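Local structure of uncharacterized protein MJ0764 (Methanocaldococcus jannaschii, 2B8M) at residues E57-L62 with P67-E72; K14-E19 with R36-P41; K20-N23 with Q28-H31. The protein is of unknown function but belongs to the RmlC-like cupins, whose double-stranded beta-helix commonly encloses a metal or small-molecule site. All coordinates share one frame; numbering follows the deposited sequence.

Interaction 1. Residues E57-L62 with P67-E72; sequences EMTLTL and PHNYKE. With EDO (1,2-ethanediol), chain G.
Met-58 and Leu-60 pair with Tyr-70 and His-68 as the two hydrogen-bonded pairs of an antiparallel ladder, strand axes 4.5 Å apart at closest and 154° between their directions, with Met-58 N to Tyr-70 O (2.7 Å) the shortest of its four bonds. Glu-57, Thr-59, Asn-69 and Lys-71 put their side chains on one face of the sheet. Thr-59 OG1 donates to Asn-69 OD1 at 2.7 Å, the donor tilted 25° from the carbonyl plane, and the two side chains run alongside each other. Thr-59 CG2 meanwhile rests against Pro-67 CB at 3.6 Å. Further along, the extended chain of Glu-57, CG anti to the backbone N (chi1 -179°), lifts its carboxylate to the level of the lysine ammonium. Lys-71 NZ forms a salt bridge with Glu-57 OE1 at 2.9 Å, arriving from above the carboxylate plane. The other oxygen, OE2, lies 3.4 Å from Asn-69 CG and takes a hydrogen bond from Asn-90.

These strands form a hairpin at the edge of the smaller sheet of the double-stranded beta-helix, and strand 83-87 pairs with the far side of 57-62. On the other face, Met-58 (selenomethionine), Leu-60 and Tyr-70 pack variously on Ile-86 of strand 83-87 and on Ile-53 and Val-76 of the larger sheet; Leu-60 CD2 comes obliquely to Tyr-70 CE2 at 4.3 Å. Tyr-70 OH and His-68 ND1 both hydrogen-bond Glu-4 OE2 of the second subunit. The other ring nitrogen, His-68 NE2, shares a hydrogen bond of 2.7 Å with O2 of an ethanediol.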
loop_
_atom_site.group_PDB
_atom_site.type_symbol
_atom_site.label_atom_id
_atom_site.label_comp_id
_atom_site.label_asym_id
_atom_site.label_seq_id
_atom_site.Cartn_x
_atom_site.Cartn_y
_atom_site.Cartn_z
ATOM N N GLU A 57 -0.982 16.400 1.635
ATOM C CA GLU A 57 -1.925 16.425 2.731
ATOM C C GLU A 57 -3.318 16.156 2.201
ATOM O O GLU A 57 -3.759 16.788 1.231
ATOM C CB GLU A 57 -1.883 17.793 3.401
ATOM C CG GLU A 57 -2.829 17.955 4.603
ATOM C CD GLU A 57 -2.600 19.273 5.325
ATOM O OE1 GLU A 57 -1.433 19.723 5.373
ATOM O OE2 GLU A 57 -3.577 19.865 5.821
HETATM N N MSE A 58 -4.000 15.213 2.855
HETATM C CA MSE A 58 -5.339 14.821 2.500
HETATM C C MSE A 58 -6.301 15.440 3.474
HETATM O O MSE A 58 -6.033 15.451 4.652
HETATM C CB MSE A 58 -5.469 13.300 2.622
HETATM C CG MSE A 58 -6.884 12.810 2.452
HETATM SE SE MSE A 58 -7.000 10.893 2.766
HETATM C CE MSE A 58 -5.829 10.285 1.214
ATOM N N THR A 59 -7.432 15.925 2.969
ATOM C CA THR A 59 -8.540 16.332 3.792
ATOM C C THR A 59 -9.609 15.267 3.591
ATOM O O THR A 59 -10.139 15.071 2.484
ATOM C CB THR A 59 -9.005 17.750 3.407
ATOM O OG1 THR A 59 -7.933 18.656 3.616
ATOM C CG2 THR A 59 -10.162 18.201 4.261
ATOM N N LEU A 60 -9.907 14.566 4.677
ATOM C CA LEU A 60 -10.800 13.416 4.682
ATOM C C LEU A 60 -12.025 13.728 5.539
ATOM O O LEU A 60 -11.919 14.034 6.707
ATOM C CB LEU A 60 -10.062 12.224 5.296
ATOM C CG LEU A 60 -10.878 10.939 5.350
ATOM C CD1 LEU A 60 -11.174 10.439 3.954
ATOM C CD2 LEU A 60 -10.132 9.879 6.155
ATOM N N THR A 61 -13.199 13.730 4.929
ATOM C CA THR A 61 -14.437 13.924 5.643
ATOM C C THR A 61 -15.205 12.617 5.635
ATOM O O THR A 61 -15.543 12.091 4.572
ATOM C CB THR A 61 -15.300 15.077 5.041
ATOM O OG1 THR A 61 -14.478 16.253 4.872
ATOM C CG2 THR A 61 -16.406 15.427 5.971
ATOM N N LEU A 62 -15.486 12.114 6.839
ATOM C CA LEU A 62 -16.205 10.897 7.022
ATOM C C LEU A 62 -17.519 11.193 7.715
ATOM O O LEU A 62 -17.571 11.909 8.738
ATOM C CB LEU A 62 -15.416 9.889 7.854
ATOM C CG LEU A 62 -14.059 9.447 7.340
ATOM C CD1 LEU A 62 -13.531 8.373 8.272
ATOM C CD2 LEU A 62 -14.126 8.925 5.918
ATOM N N PRO A 67 -13.934 17.838 8.714
ATOM C CA PRO A 67 -12.863 17.330 7.883
ATOM C C PRO A 67 -11.605 17.134 8.721
ATOM O O PRO A 67 -11.310 17.968 9.578
ATOM C CB PRO A 67 -12.656 18.445 6.851
ATOM C CG PRO A 67 -13.384 19.618 7.369
ATOM C CD PRO A 67 -14.441 19.143 8.259
ATOM N N HIS A 68 -10.922 16.015 8.529
ATOM C CA HIS A 68 -9.659 15.765 9.236
ATOM C C HIS A 68 -8.512 15.763 8.231
ATOM O O HIS A 68 -8.663 15.203 7.137
ATOM C CB HIS A 68 -9.738 14.457 10.038
ATOM C CG HIS A 68 -10.755 14.480 11.143
ATOM N ND1 HIS A 68 -11.335 13.332 11.638
ATOM C CD2 HIS A 68 -11.304 15.501 11.836
ATOM C CE1 HIS A 68 -12.193 13.646 12.589
ATOM N NE2 HIS A 68 -12.201 14.953 12.729
ATOM N N ASN A 69 -7.383 16.378 8.584
ATOM C CA ASN A 69 -6.223 16.425 7.692
ATOM C C ASN A 69 -5.166 15.405 8.048
ATOM O O ASN A 69 -4.793 15.248 9.208
ATOM C CB ASN A 69 -5.598 17.814 7.688
ATOM C CG ASN A 69 -6.564 18.883 7.179
ATOM O OD1 ASN A 69 -7.294 18.678 6.221
ATOM N ND2 ASN A 69 -6.528 20.035 7.809
ATOM N N TYR A 70 -4.671 14.697 7.037
ATOM C CA TYR A 70 -3.616 13.704 7.232
ATOM C C TYR A 70 -2.516 13.940 6.207
ATOM O O TYR A 70 -2.785 14.200 5.074
ATOM C CB TYR A 70 -4.197 12.303 7.081
ATOM C CG TYR A 70 -5.196 12.035 8.177
ATOM C CD1 TYR A 70 -4.760 11.873 9.496
ATOM C CD2 TYR A 70 -6.565 11.963 7.921
ATOM C CE1 TYR A 70 -5.668 11.667 10.542
ATOM C CE2 TYR A 70 -7.479 11.735 8.957
ATOM C CZ TYR A 70 -7.019 11.563 10.251
ATOM O OH TYR A 70 -7.916 11.385 11.264
ATOM N N LYS A 71 -1.275 13.888 6.653
ATOM C CA LYS A 71 -0.125 14.170 5.803
ATOM C C LYS A 71 0.592 12.889 5.432
ATOM O O LYS A 71 0.327 11.809 5.979
ATOM C CB LYS A 71 0.841 15.090 6.554
ATOM C CG LYS A 71 0.306 16.490 6.773
ATOM C CD LYS A 71 1.145 17.256 7.755
ATOM C CE LYS A 71 0.605 18.664 8.001
ATOM N NZ LYS A 71 1.046 19.637 6.967
ATOM N N GLU A 72 1.523 13.034 4.504
ATOM C CA GLU A 72 2.503 12.018 4.191
ATOM C C GLU A 72 3.036 11.388 5.485
ATOM O O GLU A 72 3.309 12.092 6.450
ATOM C CB GLU A 72 3.660 12.682 3.423
ATOM C CG GLU A 72 4.870 11.734 3.240
ATOM C CD GLU A 72 6.127 12.395 2.641
ATOM O OE1 GLU A 72 6.075 13.573 2.170
ATOM O OE2 GLU A 72 7.187 11.713 2.655
HETATM C C1 EDO G . -15.268 15.728 15.284
HETATM O O1 EDO G . -15.716 15.709 13.941
HETATM C C2 EDO G . -14.342 16.923 15.395
HETATM O O2 EDO G . -13.245 16.677 14.511
#

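Interaction 2. Residues K14-E19 with R36-P41; sequences KTKVVE and RGEQMP. With EDO (1,2-ethanediol), chain F.
Lys-16, just before strand 17-23, and Val-18, within it, reach to Glu-38, Gln-39 and Met-40 in the loop after strand 28-35. The polar part is one long bond: Lys-16 NZ donates to the backbone Gln-39 O at 3.3 Å, tilted 32° from the carbonyl plane. On its way there the lysine passes Glu-38, and the two side chains run athwart one another, with Lys-16 CD 3.5 Å from Glu-38 OE1. The charged ends stay apart, Lys-16 NZ to Glu-38 OE1 being 4.3 Å, so their attraction is probably a weaker, longer-range one. Beside this, Val-18 and Met-40, a selenomethionine, meet tip to tip: Val-18 CG2 touches Met-40 SE at 3.8 Å, and Met-40 CE lies 4.0 Å from both valine methyls, CG1 and CG2 of Val-18.

In the double-stranded beta-helix of the cupins this contact lies at the surface, where the outermost strand of the larger sheet within this chain meets the loop that leads from that sheet to strand 43-44 of the smaller one.

What sets the lysine in place is its fully extended chain, CG anti to the backbone N (chi1 -173°), touching Leu-34 and Pro-35. Met-40 does the reverse: bends at chi2 (-66°) and chi3 fold it back toward the valine, where it also touches Ile-32. The loop itself is held by backbone bonds of Gly-37 and Glu-38 to Asn-88, and by Arg-36, which forms a salt bridge with Asp-92. Val-17 pairs with Val-33 through the backbone, while Val-18 N donates to O1 of an ethanediol at 2.9 Å.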
loop_
_atom_site.group_PDB
_atom_site.type_symbol
_atom_site.label_atom_id
_atom_site.label_comp_id
_atom_site.label_asym_id
_atom_site.label_seq_id
_atom_site.Cartn_x
_atom_site.Cartn_y
_atom_site.Cartn_z
ATOM N N LYS A 14 2.172 15.132 -11.814
ATOM C CA LYS A 14 1.751 16.490 -11.471
ATOM C C LYS A 14 0.320 16.753 -11.935
ATOM O O LYS A 14 -0.191 17.845 -11.764
ATOM C CB LYS A 14 2.713 17.512 -12.075
ATOM C CG LYS A 14 4.186 17.302 -11.694
ATOM C CD LYS A 14 4.404 17.256 -10.184
ATOM N N THR A 15 -0.357 15.722 -12.446
ATOM C CA THR A 15 -1.731 15.841 -12.849
ATOM C C THR A 15 -2.579 14.891 -12.044
ATOM O O THR A 15 -2.057 14.052 -11.307
ATOM C CB THR A 15 -1.881 15.520 -14.350
ATOM O OG1 THR A 15 -1.512 14.162 -14.581
ATOM C CG2 THR A 15 -1.010 16.444 -15.183
ATOM N N LYS A 16 -3.897 15.031 -12.177
ATOM C CA LYS A 16 -4.816 14.089 -11.582
ATOM C C LYS A 16 -4.651 12.707 -12.195
ATOM O O LYS A 16 -4.766 12.528 -13.421
ATOM C CB LYS A 16 -6.272 14.556 -11.735
ATOM C CG LYS A 16 -7.230 13.695 -10.987
ATOM C CD LYS A 16 -8.633 14.298 -10.863
ATOM C CE LYS A 16 -9.557 13.329 -10.130
ATOM N NZ LYS A 16 -11.000 13.768 -10.049
ATOM N N VAL A 17 -4.397 11.724 -11.327
ATOM C CA VAL A 17 -4.149 10.338 -11.712
ATOM C C VAL A 17 -5.027 9.471 -10.814
ATOM O O VAL A 17 -4.977 9.616 -9.603
ATOM C CB VAL A 17 -2.659 9.994 -11.411
ATOM C CG1 VAL A 17 -2.409 8.544 -11.455
ATOM C CG2 VAL A 17 -1.718 10.752 -12.332
ATOM N N VAL A 18 -5.847 8.613 -11.406
ATOM C CA VAL A 18 -6.588 7.563 -10.696
ATOM C C VAL A 18 -6.296 6.199 -11.331
ATOM O O VAL A 18 -6.950 5.782 -12.295
ATOM C CB VAL A 18 -8.108 7.831 -10.623
ATOM C CG1 VAL A 18 -8.821 6.726 -9.872
ATOM C CG2 VAL A 18 -8.383 9.173 -9.951
ATOM N N GLU A 19 -5.321 5.498 -10.762
ATOM C CA GLU A 19 -4.841 4.232 -11.293
ATOM C C GLU A 19 -5.376 3.035 -10.515
ATOM O O GLU A 19 -4.908 2.736 -9.410
ATOM C CB GLU A 19 -3.298 4.191 -11.296
ATOM C CG GLU A 19 -2.716 5.238 -12.153
ATOM C CD GLU A 19 -1.213 5.189 -12.258
ATOM O OE1 GLU A 19 -0.515 5.194 -11.205
ATOM O OE2 GLU A 19 -0.742 5.249 -13.400
ATOM N N ARG A 36 -3.546 20.104 -6.103
ATOM C CA ARG A 36 -4.318 21.031 -5.288
ATOM C C ARG A 36 -5.615 21.403 -5.981
ATOM O O ARG A 36 -5.613 21.789 -7.146
ATOM C CB ARG A 36 -3.557 22.331 -4.985
ATOM C CG ARG A 36 -4.161 23.081 -3.827
ATOM C CD ARG A 36 -3.511 24.444 -3.630
ATOM N NE ARG A 36 -2.108 24.316 -3.256
ATOM C CZ ARG A 36 -1.639 24.354 -2.018
ATOM N NH1 ARG A 36 -2.435 24.484 -0.981
ATOM N NH2 ARG A 36 -0.349 24.248 -1.814
ATOM N N GLY A 37 -6.706 21.341 -5.216
ATOM C CA GLY A 37 -8.037 21.714 -5.651
ATOM C C GLY A 37 -8.845 20.579 -6.260
ATOM O O GLY A 37 -9.958 20.815 -6.746
ATOM N N GLU A 38 -8.276 19.381 -6.315
ATOM C CA GLU A 38 -8.993 18.262 -6.882
ATOM C C GLU A 38 -9.552 17.433 -5.765
ATOM O O GLU A 38 -9.069 17.471 -4.618
ATOM C CB GLU A 38 -8.090 17.395 -7.777
ATOM C CG GLU A 38 -7.412 18.165 -8.935
ATOM C CD GLU A 38 -8.287 18.392 -10.148
ATOM O OE1 GLU A 38 -9.325 17.702 -10.324
ATOM O OE2 GLU A 38 -7.920 19.286 -10.945
ATOM N N GLN A 39 -10.537 16.602 -6.111
ATOM C CA GLN A 39 -11.087 15.673 -5.151
ATOM C C GLN A 39 -11.642 14.431 -5.814
ATOM O O GLN A 39 -11.919 14.437 -7.002
ATOM C CB GLN A 39 -12.167 16.338 -4.332
ATOM C CG GLN A 39 -13.395 16.792 -5.086
ATOM C CD GLN A 39 -14.188 17.761 -4.259
ATOM O OE1 GLN A 39 -13.688 18.831 -3.944
ATOM N NE2 GLN A 39 -15.404 17.386 -3.857
HETATM N N MSE A 40 -11.822 13.389 -5.006
HETATM C CA MSE A 40 -12.466 12.146 -5.444
HETATM C C MSE A 40 -13.993 12.185 -5.230
HETATM O O MSE A 40 -14.511 12.989 -4.463
HETATM C CB MSE A 40 -11.884 10.948 -4.695
HETATM C CG MSE A 40 -10.391 10.777 -4.828
HETATM SE SE MSE A 40 -9.903 10.350 -6.645
HETATM C CE MSE A 40 -10.636 8.508 -6.753
ATOM N N PRO A 41 -14.728 11.281 -5.904
ATOM C CA PRO A 41 -16.181 11.256 -5.706
ATOM C C PRO A 41 -16.557 10.932 -4.273
ATOM O O PRO A 41 -15.878 10.119 -3.629
ATOM C CB PRO A 41 -16.637 10.134 -6.660
ATOM C CG PRO A 41 -15.587 10.140 -7.717
ATOM C CD PRO A 41 -14.328 10.290 -6.902
HETATM C C1 EDO F . -6.557 7.722 -15.021
HETATM O O1 EDO F . -6.686 8.853 -14.144
HETATM C C2 EDO F . -5.195 7.075 -14.798
HETATM O O2 EDO F . -4.227 8.073 -14.487
#

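Interaction 3. Residues K20-N23 with Q28-H31; sequences KLVN and QINH. With SO4 (sulfate ion), chain B.
Leu-21 and Val-22 both turn their backbone N-H groups on a single acceptor, Ile-29 O, which makes a classic beta bulge in the hairpin of strands 17-23 and 28-35. The two bonds are unequal: Val-22 N to Ile-29 O is 3.0 Å and almost straight at 175°, whereas Leu-21 N to Ile-29 O is weak, 3.3 Å and bent to 135°. A return bond from Ile-29 N to Val-22 O completes the hydrogen-bonded pair. The hairpin forms, within this chain, the edge of the larger sheet of the cupin double-stranded beta-helix, and strand 93-100 pairs with the other side of 28-35.

Val-22 and Ile-29 stand side by side on one face, their CB atoms 3.8 Å apart, and His-50 of the second subunit packs on both. Leu-21, at the bulge, packs on Phe-9 and on Ile-75 of the second subunit. The imidazole of His-31 leads away from strand 20-23, and its NE2 hydrogen-bonds Glu-95.

The other face is polar. Lys-20 runs alongside Asn-30, then bends at chi3 (87°) to carry its ammonium to a sulfate, with Lys-20 NZ 2.7 Å from sulfate O2. Asn-46 also hydrogen-bonds this anion, which probably comes from the crystallisation liquor. Gln-28 reaches it as well, its NE2 donating to sulfate O1 at 3.0 Å. The same amide nitrogen, Gln-28 NE2, also donates to Asn-23 OD1 at 3.0 Å, entering from above the plane of the asparagine carbonyl although that oxygen lies nearly in the plane of the glutamine amide.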
loop_
_atom_site.group_PDB
_atom_site.type_symbol
_atom_site.label_atom_id
_atom_site.label_comp_id
_atom_site.label_asym_id
_atom_site.label_seq_id
_atom_site.Cartn_x
_atom_site.Cartn_y
_atom_site.Cartn_z
ATOM N N LYS A 20 -6.329 2.342 -11.131
ATOM C CA LYS A 20 -6.954 1.175 -10.530
ATOM C C LYS A 20 -6.174 -0.019 -10.995
ATOM O O LYS A 20 -6.484 -0.617 -12.006
ATOM C CB LYS A 20 -8.405 1.113 -10.946
ATOM C CG LYS A 20 -9.172 2.297 -10.334
ATOM C CD LYS A 20 -10.659 2.225 -10.590
ATOM C CE LYS A 20 -11.387 1.406 -9.516
ATOM N NZ LYS A 20 -12.803 1.083 -9.888
ATOM N N LEU A 21 -5.112 -0.318 -10.255
ATOM C CA LEU A 21 -4.077 -1.208 -10.757
ATOM C C LEU A 21 -4.291 -2.654 -10.437
ATOM O O LEU A 21 -4.301 -3.480 -11.357
ATOM C CB LEU A 21 -2.721 -0.761 -10.247
ATOM C CG LEU A 21 -2.192 0.512 -10.961
ATOM C CD1 LEU A 21 -1.024 1.015 -10.134
ATOM C CD2 LEU A 21 -1.819 0.292 -12.401
ATOM N N VAL A 22 -4.434 -2.974 -9.158
ATOM C CA VAL A 22 -4.554 -4.342 -8.670
ATOM C C VAL A 22 -6.015 -4.588 -8.310
ATOM O O VAL A 22 -6.619 -3.788 -7.567
ATOM C CB VAL A 22 -3.676 -4.587 -7.434
ATOM C CG1 VAL A 22 -3.853 -6.020 -6.895
ATOM C CG2 VAL A 22 -2.214 -4.328 -7.747
ATOM N N ASN A 23 -6.558 -5.681 -8.822
ATOM C CA ASN A 23 -7.984 -6.036 -8.622
ATOM C C ASN A 23 -8.115 -7.540 -8.645
ATOM O O ASN A 23 -8.403 -8.116 -9.686
ATOM C CB ASN A 23 -8.821 -5.440 -9.734
ATOM C CG ASN A 23 -10.312 -5.628 -9.511
ATOM O OD1 ASN A 23 -10.780 -5.593 -8.367
ATOM N ND2 ASN A 23 -11.073 -5.774 -10.609
ATOM N N GLN A 28 -7.771 -5.100 -3.589
ATOM C CA GLN A 28 -7.659 -4.041 -4.572
ATOM C C GLN A 28 -6.629 -3.019 -4.099
ATOM O O GLN A 28 -6.568 -2.653 -2.917
ATOM C CB GLN A 28 -8.985 -3.353 -4.851
ATOM C CG GLN A 28 -10.046 -4.215 -5.374
ATOM C CD GLN A 28 -11.380 -3.491 -5.448
ATOM O OE1 GLN A 28 -11.805 -2.820 -4.490
ATOM N NE2 GLN A 28 -12.051 -3.614 -6.578
ATOM N N ILE A 29 -5.776 -2.592 -5.025
ATOM C CA ILE A 29 -4.798 -1.559 -4.736
ATOM C C ILE A 29 -4.827 -0.528 -5.855
ATOM O O ILE A 29 -4.575 -0.833 -7.018
ATOM C CB ILE A 29 -3.358 -2.130 -4.536
ATOM C CG1 ILE A 29 -3.337 -3.274 -3.508
ATOM C CG2 ILE A 29 -2.399 -0.998 -4.122
ATOM C CD1 ILE A 29 -2.010 -3.928 -3.321
ATOM N N ASN A 30 -5.128 0.711 -5.490
ATOM C CA ASN A 30 -5.152 1.833 -6.421
ATOM C C ASN A 30 -4.096 2.856 -6.041
ATOM O O ASN A 30 -3.688 2.941 -4.879
ATOM C CB ASN A 30 -6.562 2.451 -6.454
ATOM C CG ASN A 30 -7.614 1.440 -6.731
ATOM O OD1 ASN A 30 -7.380 0.476 -7.478
ATOM N ND2 ASN A 30 -8.789 1.622 -6.151
ATOM N N HIS A 31 -3.654 3.639 -7.036
ATOM C CA HIS A 31 -2.717 4.711 -6.837
ATOM C C HIS A 31 -3.373 6.003 -7.298
ATOM O O HIS A 31 -3.869 6.089 -8.413
ATOM C CB HIS A 31 -1.466 4.432 -7.615
ATOM C CG HIS A 31 -0.500 5.576 -7.633
ATOM N ND1 HIS A 31 -0.191 6.247 -8.786
ATOM C CD2 HIS A 31 0.197 6.175 -6.641
ATOM C CE1 HIS A 31 0.687 7.199 -8.512
ATOM N NE2 HIS A 31 0.953 7.163 -7.221
HETATM S S SO4 B . -14.469 -0.562 -6.921
HETATM O O1 SO4 B . -14.529 -1.953 -6.464
HETATM O O2 SO4 B . -13.238 -0.348 -7.687
HETATM O O3 SO4 B . -15.621 -0.253 -7.768
HETATM O O4 SO4 B . -14.485 0.334 -5.772
#

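Interactions 2 and 3 share strand 17-23 and adjoin directly: Glu-19 OE1 lies 2.7 Å from His-31 ND1, a probable hydrogen bond, and Glu-19 O packs on Asn-30 CB at 3.4 Å. Their centres are 15 Å apart, and the hairpin of interaction 3 falls within the span of chain that interaction 2 brings together. Interaction 1 belongs to the other sheet. Its nearest atoms are about 7 Å from interaction 2 and about 10 Å from interaction 3, whose centre lies 21 Å away across the middle of the chain. Interactions 1 and 3 both touch the second subunit. The ethanediols and sulfate probably come from the crystallisation liquor and mark no established active site.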